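PDB 2Z61: (5-formylfuran-3-yl)methyl phosphate transaminase from Methanococcus jannaschii, which catalyses the pyridoxal phosphate-dependent transfer of an amino group from alanine to a furan carboxaldehyde phosphate, supplying the furan precursor of methanofuran. Local coordinates for residues A[200-204]-A[205-209]; A[101-104]-A[105-109]; A[290-293]-A[294-298]; A[314-317]-A[318-321]. All blocks are in the same frame, centred on the assembly; numbering follows the deposited sequence.

Contact 1 of 4, residues A[200-204]-A[205-209]; sequences KCYSA and IEFDE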
loop_
_atom_site.group_PDB
_atom_site.type_symbol
_atom_site.label_atom_id
_atom_site.label_comp_id
_atom_site.label_asym_id
_atom_site.label_seq_id
_atom_site.Cartn_x
_atom_site.Cartn_y
_atom_site.Cartn_z
ATOM N N LYS A 200 -7.661 12.700 -29.112
ATOM C CA LYS A 200 -7.311 11.296 -28.920
ATOM C C LYS A 200 -6.529 11.058 -27.631
ATOM O O LYS A 200 -5.784 11.930 -27.170
ATOM C CB LYS A 200 -6.459 10.822 -30.099
ATOM C CG LYS A 200 -6.862 11.427 -31.434
ATOM C CD LYS A 200 -5.674 11.517 -32.378
ATOM C CE LYS A 200 -6.027 12.284 -33.640
ATOM N NZ LYS A 200 -4.820 12.517 -34.475
ATOM N N CYS A 201 -6.701 9.868 -27.057
ATOM C CA CYS A 201 -5.987 9.485 -25.843
ATOM C C CYS A 201 -4.521 9.248 -26.211
ATOM O O CYS A 201 -4.208 8.384 -27.031
ATOM C CB CYS A 201 -6.585 8.207 -25.244
ATOM S SG CYS A 201 -8.245 8.389 -24.537
ATOM N N TYR A 202 -3.629 10.022 -25.600
ATOM C CA TYR A 202 -2.198 9.918 -25.863
ATOM C C TYR A 202 -1.452 9.187 -24.751
ATOM O O TYR A 202 -1.374 9.679 -23.626
ATOM C CB TYR A 202 -1.604 11.320 -26.031
ATOM C CG TYR A 202 -1.058 11.618 -27.409
ATOM C CD1 TYR A 202 -0.687 12.917 -27.761
ATOM C CD2 TYR A 202 -0.902 10.608 -28.360
ATOM C CE1 TYR A 202 -0.175 13.204 -29.025
ATOM C CE2 TYR A 202 -0.388 10.884 -29.627
ATOM C CZ TYR A 202 -0.029 12.185 -29.950
ATOM O OH TYR A 202 0.474 12.468 -31.200
ATOM N N SER A 203 -0.895 8.022 -25.078
ATOM C CA SER A 203 -0.141 7.218 -24.118
ATOM C C SER A 203 1.353 7.252 -24.458
ATOM O O SER A 203 1.723 7.395 -25.624
ATOM C CB SER A 203 -0.651 5.771 -24.145
ATOM O OG SER A 203 0.153 4.915 -23.350
ATOM N N ALA A 204 2.203 7.129 -23.441
ATOM C CA ALA A 204 3.649 7.153 -23.652
ATOM C C ALA A 204 4.097 5.919 -24.413
ATOM O O ALA A 204 5.132 5.946 -25.078
ATOM C CB ALA A 204 4.389 7.227 -22.320
ATOM N N ILE A 205 3.316 4.843 -24.300
ATOM C CA ILE A 205 3.622 3.583 -24.977
ATOM C C ILE A 205 3.766 3.833 -26.483
ATOM O O ILE A 205 4.427 3.081 -27.182
ATOM C CB ILE A 205 2.499 2.520 -24.721
ATOM C CG1 ILE A 205 2.951 1.135 -25.188
ATOM C CG2 ILE A 205 1.235 2.885 -25.480
ATOM C CD1 ILE A 205 3.969 0.471 -24.289
ATOM N N GLU A 206 3.152 4.908 -26.969
ATOM C CA GLU A 206 3.219 5.253 -28.386
ATOM C C GLU A 206 4.573 5.813 -28.831
ATOM O O GLU A 206 4.877 5.818 -30.020
ATOM C CB GLU A 206 2.092 6.239 -28.732
ATOM C CG GLU A 206 0.706 5.611 -28.616
ATOM C CD GLU A 206 -0.427 6.612 -28.754
ATOM O OE1 GLU A 206 -0.476 7.581 -27.968
ATOM O OE2 GLU A 206 -1.279 6.428 -29.648
ATOM N N PHE A 207 5.389 6.267 -27.884
ATOM C CA PHE A 207 6.701 6.822 -28.209
ATOM C C PHE A 207 7.852 5.876 -27.878
ATOM O O PHE A 207 8.955 6.005 -28.412
ATOM C CB PHE A 207 6.915 8.144 -27.470
ATOM C CG PHE A 207 5.827 9.147 -27.703
ATOM C CD1 PHE A 207 4.666 9.124 -26.941
ATOM C CD2 PHE A 207 5.945 10.094 -28.717
ATOM C CE1 PHE A 207 3.633 10.027 -27.184
ATOM C CE2 PHE A 207 4.917 11.000 -28.969
ATOM C CZ PHE A 207 3.758 10.964 -28.200
ATOM N N ASP A 208 7.595 4.925 -26.994
ATOM C CA ASP A 208 8.612 3.969 -26.581
ATOM C C ASP A 208 7.918 2.625 -26.375
ATOM O O ASP A 208 7.732 2.163 -25.249
ATOM C CB ASP A 208 9.272 4.472 -25.289
ATOM C CG ASP A 208 10.260 3.487 -24.713
ATOM O OD1 ASP A 208 10.898 2.753 -25.493
ATOM O OD2 ASP A 208 10.412 3.452 -23.478
ATOM N N GLU A 209 7.529 2.011 -27.486
ATOM C CA GLU A 209 6.819 0.738 -27.471
ATOM C C GLU A 209 7.547 -0.423 -26.806
ATOM O O GLU A 209 6.931 -1.439 -26.489
ATOM C CB GLU A 209 6.423 0.355 -28.898
ATOM C CG GLU A 209 5.510 1.378 -29.553
ATOM C CD GLU A 209 5.160 1.022 -30.983
ATOM O OE1 GLU A 209 6.093 0.801 -31.786
ATOM O OE2 GLU A 209 3.953 0.963 -31.303
#

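Contact 2 of 4, residues A[101-104]-A[105-109]; sequences GLFF and ALSSI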
loop_
_atom_site.group_PDB
_atom_site.type_symbol
_atom_site.label_atom_id
_atom_site.label_comp_id
_atom_site.label_asym_id
_atom_site.label_seq_id
_atom_site.Cartn_x
_atom_site.Cartn_y
_atom_site.Cartn_z
ATOM N N GLY A 101 2.102 2.589 -6.868
ATOM C CA GLY A 101 2.796 2.289 -8.109
ATOM C C GLY A 101 3.839 3.349 -8.413
ATOM O O GLY A 101 5.008 3.040 -8.654
ATOM N N LEU A 102 3.413 4.608 -8.396
ATOM C CA LEU A 102 4.316 5.719 -8.652
ATOM C C LEU A 102 5.489 5.680 -7.666
ATOM O O LEU A 102 6.649 5.767 -8.065
ATOM C CB LEU A 102 3.565 7.045 -8.514
ATOM C CG LEU A 102 4.387 8.321 -8.745
ATOM C CD1 LEU A 102 4.748 8.457 -10.217
ATOM C CD2 LEU A 102 3.586 9.523 -8.285
ATOM N N PHE A 103 5.186 5.540 -6.380
ATOM C CA PHE A 103 6.250 5.502 -5.383
ATOM C C PHE A 103 7.285 4.418 -5.688
ATOM O O PHE A 103 8.485 4.658 -5.610
ATOM C CB PHE A 103 5.685 5.277 -3.984
ATOM C CG PHE A 103 6.738 5.298 -2.918
ATOM C CD1 PHE A 103 7.273 6.506 -2.482
ATOM C CD2 PHE A 103 7.242 4.114 -2.397
ATOM C CE1 PHE A 103 8.297 6.529 -1.543
ATOM C CE2 PHE A 103 8.268 4.130 -1.456
ATOM C CZ PHE A 103 8.793 5.338 -1.032
ATOM N N PHE A 104 6.810 3.221 -6.024
ATOM C CA PHE A 104 7.699 2.113 -6.347
ATOM C C PHE A 104 8.535 2.416 -7.592
ATOM O O PHE A 104 9.705 2.031 -7.670
ATOM C CB PHE A 104 6.885 0.835 -6.576
ATOM C CG PHE A 104 6.276 0.255 -5.325
ATOM C CD1 PHE A 104 5.357 -0.792 -5.409
ATOM C CD2 PHE A 104 6.636 0.728 -4.067
ATOM C CE1 PHE A 104 4.806 -1.363 -4.255
ATOM C CE2 PHE A 104 6.092 0.165 -2.910
ATOM C CZ PHE A 104 5.175 -0.884 -3.006
ATOM N N ALA A 105 7.929 3.102 -8.564
ATOM C CA ALA A 105 8.625 3.458 -9.804
ATOM C C ALA A 105 9.815 4.363 -9.502
ATOM O O ALA A 105 10.940 4.080 -9.921
ATOM C CB ALA A 105 7.662 4.156 -10.769
ATOM N N LEU A 106 9.556 5.448 -8.773
ATOM C CA LEU A 106 10.610 6.391 -8.393
ATOM C C LEU A 106 11.707 5.693 -7.578
ATOM O O LEU A 106 12.899 5.921 -7.810
ATOM C CB LEU A 106 10.015 7.557 -7.586
ATOM C CG LEU A 106 9.229 8.629 -8.358
ATOM C CD1 LEU A 106 8.474 9.530 -7.389
ATOM C CD2 LEU A 106 10.181 9.459 -9.223
ATOM N N SER A 107 11.308 4.827 -6.644
ATOM C CA SER A 107 12.276 4.114 -5.803
ATOM C C SER A 107 13.288 3.282 -6.573
ATOM O O SER A 107 14.463 3.226 -6.210
ATOM C CB SER A 107 11.559 3.180 -4.817
ATOM O OG SER A 107 10.725 3.895 -3.923
ATOM N N SER A 108 12.829 2.632 -7.636
ATOM C CA SER A 108 13.686 1.758 -8.419
ATOM C C SER A 108 14.742 2.423 -9.294
ATOM O O SER A 108 15.656 1.747 -9.757
ATOM C CB SER A 108 12.823 0.842 -9.293
ATOM O OG SER A 108 12.093 1.590 -10.252
ATOM N N ILE A 109 14.640 3.733 -9.512
ATOM C CA ILE A 109 15.606 4.408 -10.376
ATOM C C ILE A 109 16.222 5.699 -9.838
ATOM O O ILE A 109 17.108 6.266 -10.469
ATOM C CB ILE A 109 14.967 4.730 -11.762
ATOM C CG1 ILE A 109 13.988 5.904 -11.633
ATOM C CG2 ILE A 109 14.220 3.513 -12.293
ATOM C CD1 ILE A 109 13.189 6.183 -12.903
#

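Contact 3 of 4, residues A[290-293]-A[294-298]; sequences LKYV and KDFGW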
loop_
_atom_site.group_PDB
_atom_site.type_symbol
_atom_site.label_atom_id
_atom_site.label_comp_id
_atom_site.label_asym_id
_atom_site.label_seq_id
_atom_site.Cartn_x
_atom_site.Cartn_y
_atom_site.Cartn_z
ATOM N N LEU A 290 -17.030 25.711 -18.144
ATOM C CA LEU A 290 -16.295 26.573 -19.063
ATOM C C LEU A 290 -17.108 27.783 -19.487
ATOM O O LEU A 290 -16.553 28.860 -19.703
ATOM C CB LEU A 290 -15.857 25.790 -20.298
ATOM C CG LEU A 290 -14.748 24.767 -20.053
ATOM C CD1 LEU A 290 -14.474 23.983 -21.325
ATOM C CD2 LEU A 290 -13.499 25.486 -19.578
ATOM N N LYS A 291 -18.420 27.608 -19.608
ATOM C CA LYS A 291 -19.283 28.713 -19.997
ATOM C C LYS A 291 -19.184 29.828 -18.961
ATOM O O LYS A 291 -18.995 30.992 -19.316
ATOM C CB LYS A 291 -20.738 28.243 -20.137
ATOM C CG LYS A 291 -21.706 29.329 -20.621
ATOM C CD LYS A 291 -21.987 30.367 -19.534
ATOM C CE LYS A 291 -22.665 31.622 -20.079
ATOM N NZ LYS A 291 -21.698 32.563 -20.716
ATOM N N TYR A 292 -19.310 29.472 -17.683
ATOM C CA TYR A 292 -19.236 30.465 -16.612
ATOM C C TYR A 292 -17.850 31.082 -16.483
ATOM O O TYR A 292 -17.720 32.291 -16.302
ATOM C CB TYR A 292 -19.640 29.854 -15.268
ATOM C CG TYR A 292 -21.135 29.731 -15.060
ATOM C CD1 TYR A 292 -21.906 28.885 -15.859
ATOM C CD2 TYR A 292 -21.779 30.451 -14.050
ATOM C CE1 TYR A 292 -23.283 28.756 -15.657
ATOM C CE2 TYR A 292 -23.153 30.328 -13.836
ATOM C CZ TYR A 292 -23.896 29.480 -14.641
ATOM O OH TYR A 292 -25.249 29.343 -14.427
ATOM N N VAL A 293 -16.819 30.247 -16.570
ATOM C CA VAL A 293 -15.448 30.722 -16.462
ATOM C C VAL A 293 -15.165 31.827 -17.480
ATOM O O VAL A 293 -14.542 32.834 -17.152
ATOM C CB VAL A 293 -14.449 29.556 -16.658
ATOM C CG1 VAL A 293 -13.026 30.084 -16.780
ATOM C CG2 VAL A 293 -14.547 28.602 -15.480
ATOM N N LYS A 294 -15.628 31.642 -18.710
ATOM C CA LYS A 294 -15.409 32.644 -19.747
ATOM C C LYS A 294 -16.260 33.864 -19.416
ATOM O O LYS A 294 -15.874 35.003 -19.677
ATOM C CB LYS A 294 -15.803 32.089 -21.117
ATOM C CG LYS A 294 -15.382 32.970 -22.280
ATOM C CD LYS A 294 -15.836 32.399 -23.613
ATOM C CE LYS A 294 -17.355 32.437 -23.748
ATOM N NZ LYS A 294 -17.800 32.084 -25.128
ATOM N N ASP A 295 -17.421 33.604 -18.827
ATOM C CA ASP A 295 -18.346 34.653 -18.432
ATOM C C ASP A 295 -17.704 35.455 -17.299
ATOM O O ASP A 295 -17.769 36.682 -17.272
ATOM C CB ASP A 295 -19.653 34.013 -17.964
ATOM C CG ASP A 295 -20.764 35.016 -17.772
ATOM O OD1 ASP A 295 -20.661 35.848 -16.848
ATOM O OD2 ASP A 295 -21.743 34.967 -18.548
ATOM N N PHE A 296 -17.070 34.744 -16.372
ATOM C CA PHE A 296 -16.401 35.355 -15.230
ATOM C C PHE A 296 -15.172 36.149 -15.662
ATOM O O PHE A 296 -14.532 36.811 -14.847
ATOM C CB PHE A 296 -15.965 34.270 -14.234
ATOM C CG PHE A 296 -17.105 33.588 -13.524
ATOM C CD1 PHE A 296 -16.978 32.271 -13.100
ATOM C CD2 PHE A 296 -18.292 34.267 -13.250
ATOM C CE1 PHE A 296 -18.011 31.637 -12.415
ATOM C CE2 PHE A 296 -19.334 33.639 -12.563
ATOM C CZ PHE A 296 -19.192 32.323 -12.145
ATOM N N GLY A 297 -14.836 36.071 -16.944
ATOM C CA GLY A 297 -13.670 36.784 -17.431
ATOM C C GLY A 297 -12.370 36.125 -17.003
ATOM O O GLY A 297 -11.309 36.754 -17.044
ATOM N N TRP A 298 -12.445 34.861 -16.586
ATOM C CA TRP A 298 -11.255 34.122 -16.165
ATOM C C TRP A 298 -10.549 33.495 -17.363
ATOM O O TRP A 298 -11.157 33.289 -18.413
ATOM C CB TRP A 298 -11.619 33.018 -15.166
ATOM C CG TRP A 298 -12.113 33.513 -13.844
ATOM C CD1 TRP A 298 -11.937 34.760 -13.315
ATOM C CD2 TRP A 298 -12.805 32.748 -12.850
ATOM N NE1 TRP A 298 -12.474 34.818 -12.050
ATOM C CE2 TRP A 298 -13.013 33.598 -11.740
ATOM C CE3 TRP A 298 -13.267 31.427 -12.788
ATOM C CZ2 TRP A 298 -13.664 33.169 -10.578
ATOM C CZ3 TRP A 298 -13.915 30.998 -11.632
ATOM C CH2 TRP A 298 -14.107 31.870 -10.542
#

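Contact 4 of 4, residues A[314-317]-A[318-321]; sequences GEDG and REFA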
loop_
_atom_site.group_PDB
_atom_site.type_symbol
_atom_site.label_atom_id
_atom_site.label_comp_id
_atom_site.label_asym_id
_atom_site.label_seq_id
_atom_site.Cartn_x
_atom_site.Cartn_y
_atom_site.Cartn_z
ATOM N N GLY A 314 -6.811 36.072 -11.931
ATOM C CA GLY A 314 -6.153 37.357 -11.794
ATOM C C GLY A 314 -5.917 37.816 -10.366
ATOM O O GLY A 314 -5.629 38.990 -10.134
ATOM N N GLU A 315 -6.025 36.907 -9.403
ATOM C CA GLU A 315 -5.822 37.286 -8.011
ATOM C C GLU A 315 -5.488 36.137 -7.075
ATOM O O GLU A 315 -5.592 34.991 -7.447
ATOM C CB GLU A 315 -7.038 38.052 -7.489
ATOM C CG GLU A 315 -8.339 37.281 -7.583
ATOM C CD GLU A 315 -9.483 37.978 -6.875
ATOM O OE1 GLU A 315 -9.409 38.140 -5.639
ATOM O OE2 GLU A 315 -10.462 38.360 -7.551
ATOM N N ASP A 316 -5.205 36.453 -5.819
ATOM C CA ASP A 316 -4.757 35.425 -4.898
ATOM C C ASP A 316 -5.781 34.332 -4.653
ATOM O O ASP A 316 -6.720 34.501 -3.876
ATOM C CB ASP A 316 -4.319 36.043 -3.568
ATOM C CG ASP A 316 -3.611 35.042 -2.678
ATOM O OD1 ASP A 316 -4.284 34.113 -2.180
ATOM O OD2 ASP A 316 -2.388 35.183 -2.476
ATOM N N GLY A 317 -5.556 33.180 -5.283
ATOM C CA GLY A 317 -6.460 32.043 -5.123
ATOM C C GLY A 317 -6.714 31.663 -3.658
ATOM O O GLY A 317 -7.804 31.374 -3.219
ATOM N N ARG A 318 -5.661 31.675 -2.863
ATOM C CA ARG A 318 -5.779 31.338 -1.441
ATOM C C ARG A 318 -6.868 32.160 -0.729
ATOM O O ARG A 318 -7.793 31.625 -0.099
ATOM C CB ARG A 318 -4.434 31.581 -0.747
ATOM C CG ARG A 318 -4.401 31.306 0.759
ATOM C CD ARG A 318 -4.003 29.869 1.053
ATOM N NE ARG A 318 -3.498 29.686 2.416
ATOM C CZ ARG A 318 -3.027 28.532 2.891
ATOM N NH1 ARG A 318 -2.997 27.452 2.117
ATOM N NH2 ARG A 318 -2.578 28.456 4.138
ATOM N N GLU A 319 -6.738 33.476 -0.826
ATOM C CA GLU A 319 -7.668 34.395 -0.192
ATOM C C GLU A 319 -9.050 34.278 -0.814
ATOM O O GLU A 319 -10.058 34.247 -0.108
ATOM C CB GLU A 319 -7.151 35.828 -0.304
ATOM C CG GLU A 319 -5.875 36.066 0.487
ATOM C CD GLU A 319 -5.333 37.470 0.312
ATOM O OE1 GLU A 319 -6.097 38.431 0.543
ATOM O OE2 GLU A 319 -4.143 37.611 -0.048
ATOM N N PHE A 320 -9.088 34.209 -2.140
ATOM C CA PHE A 320 -10.346 34.086 -2.860
ATOM C C PHE A 320 -11.133 32.900 -2.311
ATOM O O PHE A 320 -12.316 33.018 -1.996
ATOM C CB PHE A 320 -10.082 33.868 -4.351
ATOM C CG PHE A 320 -11.331 33.681 -5.167
ATOM C CD1 PHE A 320 -12.107 34.774 -5.540
ATOM C CD2 PHE A 320 -11.742 32.406 -5.550
ATOM C CE1 PHE A 320 -13.279 34.603 -6.285
ATOM C CE2 PHE A 320 -12.908 32.221 -6.293
ATOM C CZ PHE A 320 -13.680 33.323 -6.662
ATOM N N ALA A 321 -10.460 31.761 -2.197
ATOM C CA ALA A 321 -11.083 30.539 -1.703
ATOM C C ALA A 321 -11.712 30.718 -0.325
ATOM O O ALA A 321 -12.881 30.394 -0.126
ATOM C CB ALA A 321 -10.055 29.410 -1.666
#

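Contact 1 of 4, residues A[200-204]-A[205-209]
Ala204 O is held by two backbone donors, Phe207 N at 2.8 Å and Asp208 N at 3.3 Å. The nearer donor stands well above the carbonyl plane, the farther one within it. This double grip ends a short 3-10 turn whose beginning, at Ser203, illustrates one half of a capping box: Ser203 N gives a hydrogen bond to Glu206 OE1 (3.0 Å), meeting the oxygen from above the carboxylate plane. Glu206 can fold back this far because its CG lies opposite the carbonyl carbon (chi1 -67°) and the chain then runs extended. The other half of the box is altered. Ser203 OG receives a weak bond from Ile205 N, as in an ST turn, while Glu206 N turns to Ser203 O at 3.2 Å. Replacing Glu206 by an alanine would probably leave Ser203 N without this acceptor and remove the carboxylate from the edge of Tyr202. Ser203 OG and Ala204 N are further tied to the carboxylate of Glu190, just beyond strand 185-189. The edge of Phe207 points at the face of Tyr202 in an edge-to-face pair, planes at 61°, and Phe207 also stacks with Tyr176 of helix 173-182. The same carboxylate oxygen that caps the turn lies at the edge of the Tyr202 ring, with Glu206 OE1 3.1 Å from Tyr202 CD2.

Contact 2 of 4, residues A[101-104]-A[105-109]
Over one face of the Phe103 ring lies Ser107 OG, 3.5 Å above the ring plane and displaced toward the rim, where Phe103 CE2 is its nearest ring atom. The pair stands one turn apart on the α-helix 98-109, and it shows how a serine inside a helix can return its hydroxyl to the backbone. With its OG beside the backbone N and opposite the carbonyl carbon (chi1 -62°), Ser107 donates from OG to Phe103 O at 2.9 Å. Phe103 O already takes the regular helical bond from Ser107 N (3.0 Å), and the two donors arrive from opposite faces of its carbonyl plane, so one acceptor takes both the N-H and the hydroxyl of a buried serine. The Phe103 ring also packs on Leu251 of the second subunit, whereas the ring of Phe104 leaves the helix toward Ile244 and Gln248 of helix 238-251. Another side of the helix is aliphatic: Leu102 CG and Leu106 CD1 come within 4.5 Å of each other, and both leucines rest on Ile187 of strand 185-189, part of the large mixed sheet, and on Phe129. At Ser107 and Ser108 the dimer interface returns, where Ser107 O is hydrogen-bonded to Ser3 OG of the second subunit. Here a second serine folds back by a shorter path, Ser108 OG donating to Ala105 O at 2.8 Å.

Contact 3 of 4, residues A[290-293]-A[294-298]
Phe296 lies back along Tyr292, touching Val293 only near its root. Its CB lies 3.5 Å from Val293 O and, on another side, stands over the centre of the Trp298 ring. With CG beside the backbone N (chi1 -69°), the ring swings back along the helix and sets a face over Tyr292 O. Farther out, Phe296 CE1 is 3.7 Å from Tyr292 CB, an off-centre CH-pi contact. At the tip, Phe296 CZ touches Tyr292 CD2 at 3.7 Å near the plane of the tyrosine ring, giving an offset edge-to-face pair with planes at 68°. An alanine in place of Phe296 would probably open a gap beside Tyr292 and leave its ring freer to turn. The helix closes here in a Schellman motif: Gly297 takes positive phi, Trp298 N bonds to Val293 O at 3.0 Å, and Gly297 N bonds weakly to Lys294 O. The apolar contact that commonly spans this motif is present too, Val293 CG1 against Trp298 CB at 3.6 Å. On the solvent-facing side Lys291 NZ makes a salt bridge with Asp295 OD2 (3.2 Å), using the anti lone pair of that oxygen. This end of the long helix 269-295 lies against helix 354-368, where Tyr292 packs on Leu361 and Phe296 on Lys365 and Leu368, while Trp298 reaches Pro311 and Ile313 in the loop between strand 308-309 and helix 317-328.

Contact 4 of 4, residues A[314-317]-A[318-321]
Asp316 OD1 accepts a hydrogen bond from Glu319 N at 2.9 Å, nearly straight at 164°, with the donor on the anti side of the oxygen and 25° out of the carboxylate plane. The side chain reaches that N-H because its CG stands opposite the backbone N (chi1 -169°), which turns OD1 over the first turn of the helix. Arg318 N is just as near to OD1, but its N-H points too far aside to make a bond. The main-chain oxygen of the same residue is satisfied as well: Phe320 N gives to Asp316 O at 3.0 Å. One residue on, Gly317 O takes Ala321 N at 2.9 Å, and from there the regular pattern of helix 317-328 is under way. Asp316 is therefore a textbook N-cap, its carboxylate standing in for a carbonyl that a preceding turn would have supplied. The cap is one-sided, since Glu319 does not bend back to Asp316 N as it would in a full capping box. The two side chains instead cross at about a right angle, their carboxylate planes turned well away from parallel, with Glu319 OE2 3.9 Å from Asp316 OD2. Two like charges so near would probably raise each other's proton affinity somewhat, an effect the N-terminal end of the helix is likely to offset. Around the cap, Gly317 shares backbone hydrogen bonds with Lys343, and the Arg318 guanidinium makes a long, weak ion pair with Asp16. Phe320 turns its ring toward Ile313 and Leu332, and its CB lies 3.5 Å from Asp316 O.

Overall arrangement
Contact 2 is the buried member of the set, a helix between the large sheet and the second subunit, where serine hydroxyls spend their bonds on the helix's own carbonyls. Contact 1 is partly buried in the loop joining strands 185-189 and 214-219, about 20 Å away between centres, and there a glutamate serves the start of a turn. Contacts 3 and 4 lie on the same side of the chain's centre, one closing helix 269-295 and the other opening helix 317-328. The former, at the surface, relies on glycine, aromatic packing and a salt bridge, the latter, partly buried, on an aspartate at the helix start. They touch through Trp298 CZ2 and Phe320 CZ, 3.9 Å apart.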